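Local structure of probable alginate O-acetylase AlgJ (4O8V) at residues 13-21 and 113-121; 151-162 and 183-194. The protein probably adds acetyl groups to the O-2 and O-3 positions of mannuronate residues in alginate, working within an inner-membrane complex. All blocks are in the same frame, centred on the assembly; numbering follows the deposited sequence.

From the N terminus, the strand pair 11-13 and 19-21 comes first; contact 1 then joins 13-21 to 113-121, closing a 91-residue excursion, nearly half of it helical, that includes strand 55-61 of the central parallel sheet. Past helix 125-141 the chain enters contact 2, in which strands 152-162 and 184-193 pair across a connection without helix or strand. The two closures follow in series, neither nesting nor crossing. They meet in space: Asp-184 sends OD1 to Arg-118 N and OD2 to Thr-119 OG1, each at 2.7 Å and probably hydrogen-bonded. This ties the Tyr-162/Asp-184 end of the strand pair to the loop carrying Asp-120, an active-site residue by similarity.

Contact 1 (13-21 and 113-121); sequences LGRDQWLFS and GQVFLRTDT
The loop bearing the probable catalytic Asp-120 docks on the N-terminal strand pair where the Arg-118 side chain lies over the indole of Trp-18. Arg-118 CG sits 3.4 Å from the centroid of the five-membered ring of Trp-18 and 8° off its normal, a CH-pi contact made over the face by a methylene. The guanidinium plane stands steeply to the ring, so the charged group does not stack on it. Instead a bend in the arginine chain (chi3 44°) turns NH1 of Arg-118 to Gln-17 O at 3.2 Å; the acceptor lies in the guanidinium plane, whereas the donor stands above the carbonyl plane. Ala-182 gives the guanidinium a stronger polar partner. On the backbone, Leu-19 N donates to Arg-118 O at 3.0 Å, fixing the start of strand 19-21 against the loop.

In this SGNH hydrolase-like domain the loop between helices 103-109 and 125-141 carries Asp-120 of the presumed Ser-His-Asp triad: Asp-120 OD1 is hydrogen-bonded to ND1 of His-122, consistent with a charge relay to Ser-218. The benzo end of the indole reaches back along the loop, with Trp-18 CZ3 3.6 Å from Leu-117 O. Nearby, Gln-114 NE2 donates to a lone pair of Phe-116 O at 3.0 Å, which fixes the rotation of the amide; its plane is 40° from that of the indole. Replacing Trp-18 with an alanine would probably strip the Arg-118 methylenes of the indole face and open a gap beneath CG, though Gln-17 O could still hold NH1. Lys-64 NZ bonds to Leu-19 O, Leu-117 O and Asp-120 O, bracing both segments. Closer to the triad, Leu-19 CD1 rests 4.0 Å from Thr-119 CB, and Ser-21 CB meets the methyl CG2 of Thr-121 at the same separation.

Contact 2 (151-162 and 183-194); sequences AFITEAGNTAPY and PDNLQKRTTRPV
Thr-154 and Thr-191 face each other in a non-hydrogen-bonded pair of a two-stranded antiparallel sheet, and Thr-191 OG1 donates to Thr-154 OG1 at 2.6 Å. Both hydroxyls have a further partner on the side covered by helix 227-235: Asn-226 ND2 for Thr-191 and Gln-233 OE1 for Thr-154. Beside them Phe-152 CE2 packs 3.8 Å from Pro-193 CB. At the 162/184 end the opposite face packs on the body: the CB atoms of Tyr-162 and Leu-186 meet at 3.7 Å, both side chains reach His-224, and Tyr-162 also touches Asp-120.

Behind the threonines, Ile-153 and the exposed Glu-155 and Arg-192 form the solvent side. Arg-192 NH2 forms a salt bridge to Glu-155 OE2 at 3.0 Å, met on the anti side and 29° out of the carboxylate plane; Ile-153 CG2 lies over the guanidinium face. A beta bulge interrupts the register midway: Lys-188 O accepts from Gly-157 N at 2.7 Å while Lys-188 N donates to Asn-158 O. A water there joins Gly-157 O, Thr-159 OG1 and Gln-187 NE2. The hydroxyl pair, flanked by two amides, implies polar docking onto the body; the exposed salt bridge joins strand to strand and is probably weakened by solvent.

Contact 1 (13-21 and 113-121)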
loop_
_atom_site.group_PDB
_atom_site.type_symbol
_atom_site.label_atom_id
_atom_site.label_comp_id
_atom_site.label_asym_id
_atom_site.label_seq_id
_atom_site.Cartn_x
_atom_site.Cartn_y
_atom_site.Cartn_z
ATOM N N LEU A 13 9.800 -18.245 7.407
ATOM C CA LEU A 13 11.241 -18.037 7.358
ATOM C C LEU A 13 11.750 -18.149 5.942
ATOM O O LEU A 13 11.399 -19.089 5.237
ATOM C CB LEU A 13 11.970 -19.066 8.229
ATOM C CG LEU A 13 11.586 -19.158 9.692
ATOM C CD1 LEU A 13 12.416 -20.282 10.347
ATOM C CD2 LEU A 13 11.794 -17.841 10.389
ATOM N N GLY A 14 12.580 -17.195 5.528
ATOM C CA GLY A 14 13.280 -17.278 4.257
ATOM C C GLY A 14 14.767 -17.552 4.449
ATOM O O GLY A 14 15.191 -17.933 5.544
ATOM N N ARG A 15 15.552 -17.385 3.386
ATOM C CA ARG A 15 17.014 -17.547 3.464
ATOM C C ARG A 15 17.666 -16.294 4.006
ATOM O O ARG A 15 17.054 -15.232 3.978
ATOM C CB ARG A 15 17.622 -17.852 2.090
ATOM C CG ARG A 15 17.146 -19.125 1.433
ATOM C CD ARG A 15 18.026 -19.455 0.217
ATOM N NE ARG A 15 18.127 -18.304 -0.673
ATOM C CZ ARG A 15 19.271 -17.759 -1.074
ATOM N NH1 ARG A 15 20.426 -18.275 -0.686
ATOM N NH2 ARG A 15 19.253 -16.695 -1.868
ATOM N N ASP A 16 18.913 -16.415 4.480
ATOM C CA ASP A 16 19.713 -15.247 4.873
ATOM C C ASP A 16 18.995 -14.366 5.910
ATOM O O ASP A 16 19.095 -13.124 5.869
ATOM C CB ASP A 16 20.091 -14.393 3.635
ATOM C CG ASP A 16 21.205 -15.019 2.793
ATOM O OD1 ASP A 16 21.621 -16.170 3.084
ATOM O OD2 ASP A 16 21.668 -14.358 1.831
ATOM N N GLN A 17 18.290 -15.008 6.842
ATOM C CA GLN A 17 17.568 -14.312 7.915
ATOM C C GLN A 17 16.510 -13.311 7.379
ATOM O O GLN A 17 16.233 -12.284 8.002
ATOM C CB GLN A 17 18.555 -13.597 8.874
ATOM C CG GLN A 17 19.574 -14.556 9.554
ATOM C CD GLN A 17 20.059 -14.099 10.941
ATOM O OE1 GLN A 17 20.467 -12.950 11.146
ATOM N NE2 GLN A 17 20.040 -15.029 11.899
ATOM N N TRP A 18 15.902 -13.637 6.237
ATOM C CA TRP A 18 14.724 -12.893 5.749
ATOM C C TRP A 18 13.450 -13.498 6.373
ATOM O O TRP A 18 13.385 -14.710 6.583
ATOM C CB TRP A 18 14.641 -12.966 4.217
ATOM C CG TRP A 18 15.494 -11.938 3.517
ATOM C CD1 TRP A 18 16.867 -11.906 3.419
ATOM C CD2 TRP A 18 15.017 -10.788 2.834
ATOM N NE1 TRP A 18 17.262 -10.772 2.730
ATOM C CE2 TRP A 18 16.139 -10.089 2.344
ATOM C CE3 TRP A 18 13.735 -10.279 2.578
ATOM C CZ2 TRP A 18 16.018 -8.887 1.628
ATOM C CZ3 TRP A 18 13.621 -9.093 1.860
ATOM C CH2 TRP A 18 14.752 -8.416 1.396
ATOM N N LEU A 19 12.451 -12.661 6.637
ATOM C CA LEU A 19 11.156 -13.092 7.168
ATOM C C LEU A 19 10.063 -12.632 6.227
ATOM O O LEU A 19 10.175 -11.565 5.669
ATOM C CB LEU A 19 10.904 -12.487 8.541
ATOM C CG LEU A 19 11.970 -12.758 9.591
ATOM C CD1 LEU A 19 11.601 -11.996 10.878
ATOM C CD2 LEU A 19 12.046 -14.248 9.845
ATOM N N PHE A 20 8.993 -13.403 6.094
ATOM C CA PHE A 20 7.852 -12.967 5.282
ATOM C C PHE A 20 6.564 -13.099 6.084
ATOM O O PHE A 20 6.491 -13.900 7.022
ATOM C CB PHE A 20 7.745 -13.790 3.998
ATOM C CG PHE A 20 8.932 -13.660 3.067
ATOM C CD1 PHE A 20 8.964 -12.683 2.093
ATOM C CD2 PHE A 20 9.999 -14.544 3.148
ATOM C CE1 PHE A 20 10.063 -12.577 1.210
ATOM C CE2 PHE A 20 11.104 -14.438 2.277
ATOM C CZ PHE A 20 11.127 -13.452 1.309
ATOM N N SER A 21 5.556 -12.301 5.726
ATOM C CA SER A 21 4.204 -12.481 6.260
ATOM C C SER A 21 3.565 -13.719 5.662
ATOM O O SER A 21 3.576 -13.881 4.439
ATOM C CB SER A 21 3.318 -11.276 5.929
ATOM O OG SER A 21 1.970 -11.591 6.241
ATOM N N GLY A 113 19.638 -1.209 -3.891
ATOM C CA GLY A 113 19.589 -1.569 -2.491
ATOM C C GLY A 113 18.245 -2.209 -2.193
ATOM O O GLY A 113 17.489 -2.507 -3.116
ATOM N N GLN A 114 17.964 -2.441 -0.916
ATOM C CA GLN A 114 16.723 -3.091 -0.524
ATOM C C GLN A 114 15.528 -2.175 -0.802
ATOM O O GLN A 114 15.522 -1.012 -0.379
ATOM C CB GLN A 114 16.754 -3.470 0.953
ATOM C CG GLN A 114 17.683 -4.663 1.210
ATOM C CD GLN A 114 17.676 -5.120 2.652
ATOM O OE1 GLN A 114 18.720 -5.455 3.198
ATOM N NE2 GLN A 114 16.489 -5.186 3.263
ATOM N N VAL A 115 14.522 -2.717 -1.486
ATOM C CA VAL A 115 13.280 -1.976 -1.703
ATOM C C VAL A 115 12.206 -2.442 -0.705
ATOM O O VAL A 115 11.203 -1.765 -0.521
ATOM C CB VAL A 115 12.795 -2.098 -3.181
ATOM C CG1 VAL A 115 13.873 -1.545 -4.167
ATOM C CG2 VAL A 115 12.404 -3.511 -3.553
ATOM N N PHE A 116 12.442 -3.578 -0.041
ATOM C CA PHE A 116 11.713 -3.971 1.179
ATOM C C PHE A 116 12.719 -4.272 2.286
ATOM O O PHE A 116 13.875 -4.635 2.000
ATOM C CB PHE A 116 10.850 -5.236 0.984
ATOM C CG PHE A 116 9.577 -5.013 0.210
ATOM C CD1 PHE A 116 9.602 -4.963 -1.177
ATOM C CD2 PHE A 116 8.355 -4.925 0.871
ATOM C CE1 PHE A 116 8.451 -4.781 -1.897
ATOM C CE2 PHE A 116 7.189 -4.747 0.159
ATOM C CZ PHE A 116 7.232 -4.671 -1.226
ATOM N N LEU A 117 12.280 -4.149 3.535
ATOM C CA LEU A 117 13.100 -4.532 4.692
ATOM C C LEU A 117 13.239 -6.051 4.759
ATOM O O LEU A 117 12.334 -6.767 4.349
ATOM C CB LEU A 117 12.473 -4.009 5.992
ATOM C CG LEU A 117 12.446 -2.485 6.171
ATOM C CD1 LEU A 117 11.387 -2.113 7.173
ATOM C CD2 LEU A 117 13.760 -1.999 6.651
ATOM N N ARG A 118 14.361 -6.538 5.275
ATOM C CA ARG A 118 14.575 -7.991 5.422
ATOM C C ARG A 118 13.643 -8.666 6.464
ATOM O O ARG A 118 13.147 -9.776 6.230
ATOM C CB ARG A 118 16.056 -8.254 5.765
ATOM C CG ARG A 118 16.420 -9.726 6.035
ATOM C CD ARG A 118 17.947 -9.913 6.173
ATOM N NE ARG A 118 18.556 -8.873 6.988
ATOM C CZ ARG A 118 18.523 -8.839 8.315
ATOM N NH1 ARG A 118 17.929 -9.810 8.995
ATOM N NH2 ARG A 118 19.100 -7.833 8.964
ATOM N N THR A 119 13.388 -8.000 7.593
ATOM C CA THR A 119 12.653 -8.619 8.693
ATOM C C THR A 119 11.281 -8.004 8.956
ATOM O O THR A 119 10.665 -8.252 9.989
ATOM C CB THR A 119 13.453 -8.552 9.989
ATOM O OG1 THR A 119 13.515 -7.195 10.446
ATOM C CG2 THR A 119 14.882 -9.090 9.763
ATOM N N ASP A 120 10.805 -7.208 8.010
ATOM C CA ASP A 120 9.579 -6.424 8.205
ATOM C C ASP A 120 8.714 -6.563 6.949
ATOM O O ASP A 120 9.238 -6.853 5.875
ATOM C CB ASP A 120 9.968 -4.966 8.487
ATOM C CG ASP A 120 8.781 -4.069 8.887
ATOM O OD1 ASP A 120 8.041 -3.616 7.985
ATOM O OD2 ASP A 120 8.632 -3.795 10.109
ATOM N N THR A 121 7.404 -6.384 7.068
ATOM C CA THR A 121 6.527 -6.495 5.905
ATOM C C THR A 121 6.692 -5.336 4.923
ATOM O O THR A 121 6.320 -5.453 3.755
ATOM C CB THR A 121 5.028 -6.539 6.310
ATOM O OG1 THR A 121 4.693 -5.316 6.967
ATOM C CG2 THR A 121 4.758 -7.723 7.224
#

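Contact 2 (151-162 and 183-194)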
loop_
_atom_site.group_PDB
_atom_site.type_symbol
_atom_site.label_atom_id
_atom_site.label_comp_id
_atom_site.label_asym_id
_atom_site.label_seq_id
_atom_site.Cartn_x
_atom_site.Cartn_y
_atom_site.Cartn_z
ATOM N N ALA A 151 6.925 23.012 -4.282
ATOM C CA ALA A 151 8.171 22.248 -4.182
ATOM C C ALA A 151 8.398 21.708 -2.773
ATOM O O ALA A 151 8.078 22.360 -1.776
ATOM C CB ALA A 151 9.338 23.102 -4.611
ATOM N N PHE A 152 8.960 20.509 -2.696
ATOM C CA PHE A 152 9.279 19.918 -1.405
ATOM C C PHE A 152 10.717 19.440 -1.458
ATOM O O PHE A 152 11.214 19.109 -2.526
ATOM C CB PHE A 152 8.334 18.753 -1.068
ATOM C CG PHE A 152 6.924 19.183 -0.770
ATOM C CD1 PHE A 152 6.043 19.485 -1.801
ATOM C CD2 PHE A 152 6.480 19.291 0.541
ATOM C CE1 PHE A 152 4.756 19.890 -1.532
ATOM C CE2 PHE A 152 5.192 19.689 0.818
ATOM C CZ PHE A 152 4.328 19.987 -0.223
ATOM N N ILE A 153 11.371 19.402 -0.304
ATOM C CA ILE A 153 12.718 18.857 -0.199
ATOM C C ILE A 153 12.727 17.714 0.815
ATOM O O ILE A 153 12.191 17.841 1.921
ATOM C CB ILE A 153 13.737 19.944 0.219
ATOM C CG1 ILE A 153 13.955 20.929 -0.935
ATOM C CG2 ILE A 153 15.051 19.300 0.636
ATOM C CD1 ILE A 153 14.767 22.190 -0.586
ATOM N N THR A 154 13.313 16.587 0.425
ATOM C CA THR A 154 13.463 15.435 1.320
ATOM C C THR A 154 14.898 15.362 1.790
ATOM O O THR A 154 15.808 15.437 0.977
ATOM C CB THR A 154 13.063 14.119 0.616
ATOM O OG1 THR A 154 11.660 14.156 0.321
ATOM C CG2 THR A 154 13.373 12.895 1.501
ATOM N N GLU A 155 15.104 15.285 3.102
ATOM C CA GLU A 155 16.458 15.190 3.641
ATOM C C GLU A 155 16.667 13.831 4.299
ATOM O O GLU A 155 15.796 13.325 5.016
ATOM C CB GLU A 155 16.731 16.303 4.654
ATOM C CG GLU A 155 16.761 17.712 4.059
ATOM C CD GLU A 155 17.101 18.779 5.092
ATOM O OE1 GLU A 155 17.294 18.418 6.277
ATOM O OE2 GLU A 155 17.177 19.974 4.723
ATOM N N ALA A 156 17.823 13.238 4.050
ATOM C CA ALA A 156 18.157 11.957 4.642
ATOM C C ALA A 156 18.894 12.211 5.937
ATOM O O ALA A 156 19.889 12.942 5.950
ATOM C CB ALA A 156 19.009 11.141 3.693
ATOM N N GLY A 157 18.403 11.628 7.025
ATOM C CA GLY A 157 19.055 11.765 8.314
ATOM C C GLY A 157 19.952 10.574 8.637
ATOM O O GLY A 157 20.575 9.988 7.757
ATOM N N ASN A 158 20.013 10.217 9.911
ATOM C CA ASN A 158 20.894 9.144 10.346
ATOM C C ASN A 158 20.290 7.776 10.051
ATOM O O ASN A 158 19.103 7.655 9.779
ATOM C CB ASN A 158 21.202 9.284 11.837
ATOM C CG ASN A 158 22.016 10.521 12.146
ATOM O OD1 ASN A 158 22.721 11.051 11.277
ATOM N ND2 ASN A 158 21.920 11.000 13.385
ATOM N N THR A 159 21.130 6.745 10.095
ATOM C CA THR A 159 20.675 5.365 9.979
ATOM C C THR A 159 20.894 4.661 11.326
ATOM O O THR A 159 21.929 4.877 11.970
ATOM C CB THR A 159 21.449 4.624 8.864
ATOM O OG1 THR A 159 21.125 5.192 7.585
ATOM C CG2 THR A 159 21.141 3.125 8.867
ATOM N N ALA A 160 19.922 3.844 11.746
ATOM C CA ALA A 160 19.976 3.128 13.024
ATOM C C ALA A 160 19.284 1.784 12.881
ATOM O O ALA A 160 18.461 1.604 11.966
ATOM C CB ALA A 160 19.322 3.953 14.146
ATOM N N PRO A 161 19.590 0.832 13.782
ATOM C CA PRO A 161 18.886 -0.452 13.702
ATOM C C PRO A 161 17.374 -0.320 13.863
ATOM O O PRO A 161 16.876 0.610 14.505
ATOM C CB PRO A 161 19.467 -1.258 14.879
ATOM C CG PRO A 161 20.773 -0.626 15.196
ATOM C CD PRO A 161 20.609 0.846 14.856
ATOM N N TYR A 162 16.653 -1.260 13.269
ATOM C CA TYR A 162 15.197 -1.270 13.343
ATOM C C TYR A 162 14.713 -2.723 13.495
ATOM O O TYR A 162 15.061 -3.573 12.674
ATOM C CB TYR A 162 14.604 -0.613 12.091
ATOM C CG TYR A 162 13.090 -0.624 12.087
ATOM C CD1 TYR A 162 12.375 0.247 12.891
ATOM C CD2 TYR A 162 12.386 -1.544 11.316
ATOM C CE1 TYR A 162 10.983 0.216 12.926
ATOM C CE2 TYR A 162 10.992 -1.581 11.343
ATOM C CZ TYR A 162 10.306 -0.700 12.136
ATOM O OH TYR A 162 8.924 -0.728 12.151
ATOM N N PRO A 183 18.618 -7.275 13.299
ATOM C CA PRO A 183 17.746 -6.156 12.931
ATOM C C PRO A 183 18.100 -5.591 11.563
ATOM O O PRO A 183 19.273 -5.636 11.165
ATOM C CB PRO A 183 18.017 -5.120 14.023
ATOM C CG PRO A 183 18.603 -5.885 15.150
ATOM C CD PRO A 183 19.346 -7.029 14.555
ATOM N N ASP A 184 17.103 -5.059 10.855
ATOM C CA ASP A 184 17.360 -4.228 9.683
ATOM C C ASP A 184 18.082 -2.954 10.091
ATOM O O ASP A 184 18.167 -2.632 11.273
ATOM C CB ASP A 184 16.046 -3.834 8.975
ATOM C CG ASP A 184 15.518 -4.922 8.060
ATOM O OD1 ASP A 184 15.945 -4.985 6.880
ATOM O OD2 ASP A 184 14.644 -5.690 8.505
ATOM N N ASN A 185 18.580 -2.224 9.097
ATOM C CA ASN A 185 18.997 -0.845 9.298
ATOM C C ASN A 185 17.974 0.046 8.628
ATOM O O ASN A 185 17.426 -0.325 7.587
ATOM C CB ASN A 185 20.393 -0.595 8.731
ATOM C CG ASN A 185 21.492 -1.060 9.668
ATOM O OD1 ASN A 185 21.323 -1.074 10.890
ATOM N ND2 ASN A 185 22.635 -1.425 9.102
ATOM N N LEU A 186 17.699 1.193 9.242
ATOM C CA LEU A 186 16.689 2.113 8.727
ATOM C C LEU A 186 17.185 3.547 8.686
ATOM O O LEU A 186 17.618 4.106 9.697
ATOM C CB LEU A 186 15.407 2.021 9.586
ATOM C CG LEU A 186 14.366 3.089 9.203
ATOM C CD1 LEU A 186 13.816 2.812 7.789
ATOM C CD2 LEU A 186 13.234 3.145 10.268
ATOM N N GLN A 187 17.129 4.154 7.497
ATOM C CA GLN A 187 17.531 5.540 7.343
ATOM C C GLN A 187 16.333 6.466 7.579
ATOM O O GLN A 187 15.271 6.280 6.997
ATOM C CB GLN A 187 18.109 5.805 5.952
ATOM C CG GLN A 187 18.642 7.212 5.808
ATOM C CD GLN A 187 19.184 7.503 4.423
ATOM O OE1 GLN A 187 18.457 7.431 3.427
ATOM N NE2 GLN A 187 20.459 7.849 4.355
ATOM N N LYS A 188 16.500 7.434 8.462
ATOM C CA LYS A 188 15.465 8.434 8.673
ATOM C C LYS A 188 15.365 9.320 7.433
ATOM O O LYS A 188 16.380 9.791 6.929
ATOM C CB LYS A 188 15.783 9.296 9.908
ATOM C CG LYS A 188 14.656 10.257 10.273
ATOM C CD LYS A 188 15.086 11.243 11.348
ATOM C CE LYS A 188 14.017 12.294 11.588
ATOM N NZ LYS A 188 12.666 11.680 11.726
ATOM N N ARG A 189 14.157 9.565 6.934
ATOM C CA ARG A 189 14.006 10.525 5.838
ATOM C C ARG A 189 12.756 11.354 6.026
ATOM O O ARG A 189 11.660 10.810 6.203
ATOM C CB ARG A 189 13.989 9.811 4.483
ATOM C CG ARG A 189 15.385 9.690 3.864
ATOM C CD ARG A 189 15.480 8.561 2.844
ATOM N NE ARG A 189 14.410 8.619 1.855
ATOM C CZ ARG A 189 14.460 9.304 0.718
ATOM N NH1 ARG A 189 15.538 10.016 0.396
ATOM N NH2 ARG A 189 13.418 9.274 -0.103
ATOM N N THR A 190 12.943 12.671 6.003
ATOM C CA THR A 190 11.885 13.634 6.264
ATOM C C THR A 190 11.730 14.627 5.108
ATOM O O THR A 190 12.710 15.044 4.492
ATOM C CB THR A 190 12.152 14.396 7.571
ATOM O OG1 THR A 190 13.452 14.978 7.522
ATOM C CG2 THR A 190 12.113 13.444 8.763
ATOM N N THR A 191 10.487 15.019 4.835
ATOM C CA THR A 191 10.179 15.893 3.714
ATOM C C THR A 191 9.527 17.176 4.214
ATOM O O THR A 191 8.657 17.133 5.080
ATOM C CB THR A 191 9.244 15.192 2.714
ATOM O OG1 THR A 191 9.874 13.988 2.238
ATOM C CG2 THR A 191 8.908 16.120 1.532
ATOM N N ARG A 192 9.959 18.311 3.680
ATOM C CA ARG A 192 9.411 19.595 4.080
ATOM C C ARG A 192 9.132 20.453 2.851
ATOM O O ARG A 192 9.840 20.351 1.849
ATOM C CB ARG A 192 10.388 20.313 5.011
ATOM C CG ARG A 192 11.729 20.581 4.344
ATOM C CD ARG A 192 12.786 21.105 5.298
ATOM N NE ARG A 192 14.089 21.179 4.640
ATOM C CZ ARG A 192 14.465 22.168 3.832
ATOM N NH1 ARG A 192 13.637 23.179 3.579
ATOM N NH2 ARG A 192 15.670 22.149 3.277
ATOM N N PRO A 193 8.093 21.296 2.919
ATOM C CA PRO A 193 7.890 22.308 1.873
ATOM C C PRO A 193 9.015 23.325 1.879
ATOM O O PRO A 193 9.577 23.599 2.936
ATOM C CB PRO A 193 6.558 22.965 2.262
ATOM C CG PRO A 193 6.425 22.705 3.733
ATOM C CD PRO A 193 7.064 21.360 3.970
ATOM N N VAL A 194 9.349 23.871 0.717
ATOM C CA VAL A 194 10.350 24.924 0.634
ATOM C C VAL A 194 9.807 26.234 1.222
ATOM O O VAL A 194 10.550 27.002 1.843
ATOM C CB VAL A 194 10.801 25.137 -0.824
ATOM C CG1 VAL A 194 11.801 26.282 -0.919
ATOM C CG2 VAL A 194 11.401 23.844 -1.377
HETATM O O HOH W 1 15.526 13.372 8.014
HETATM O O HOH W 2 22.113 7.790 6.987
#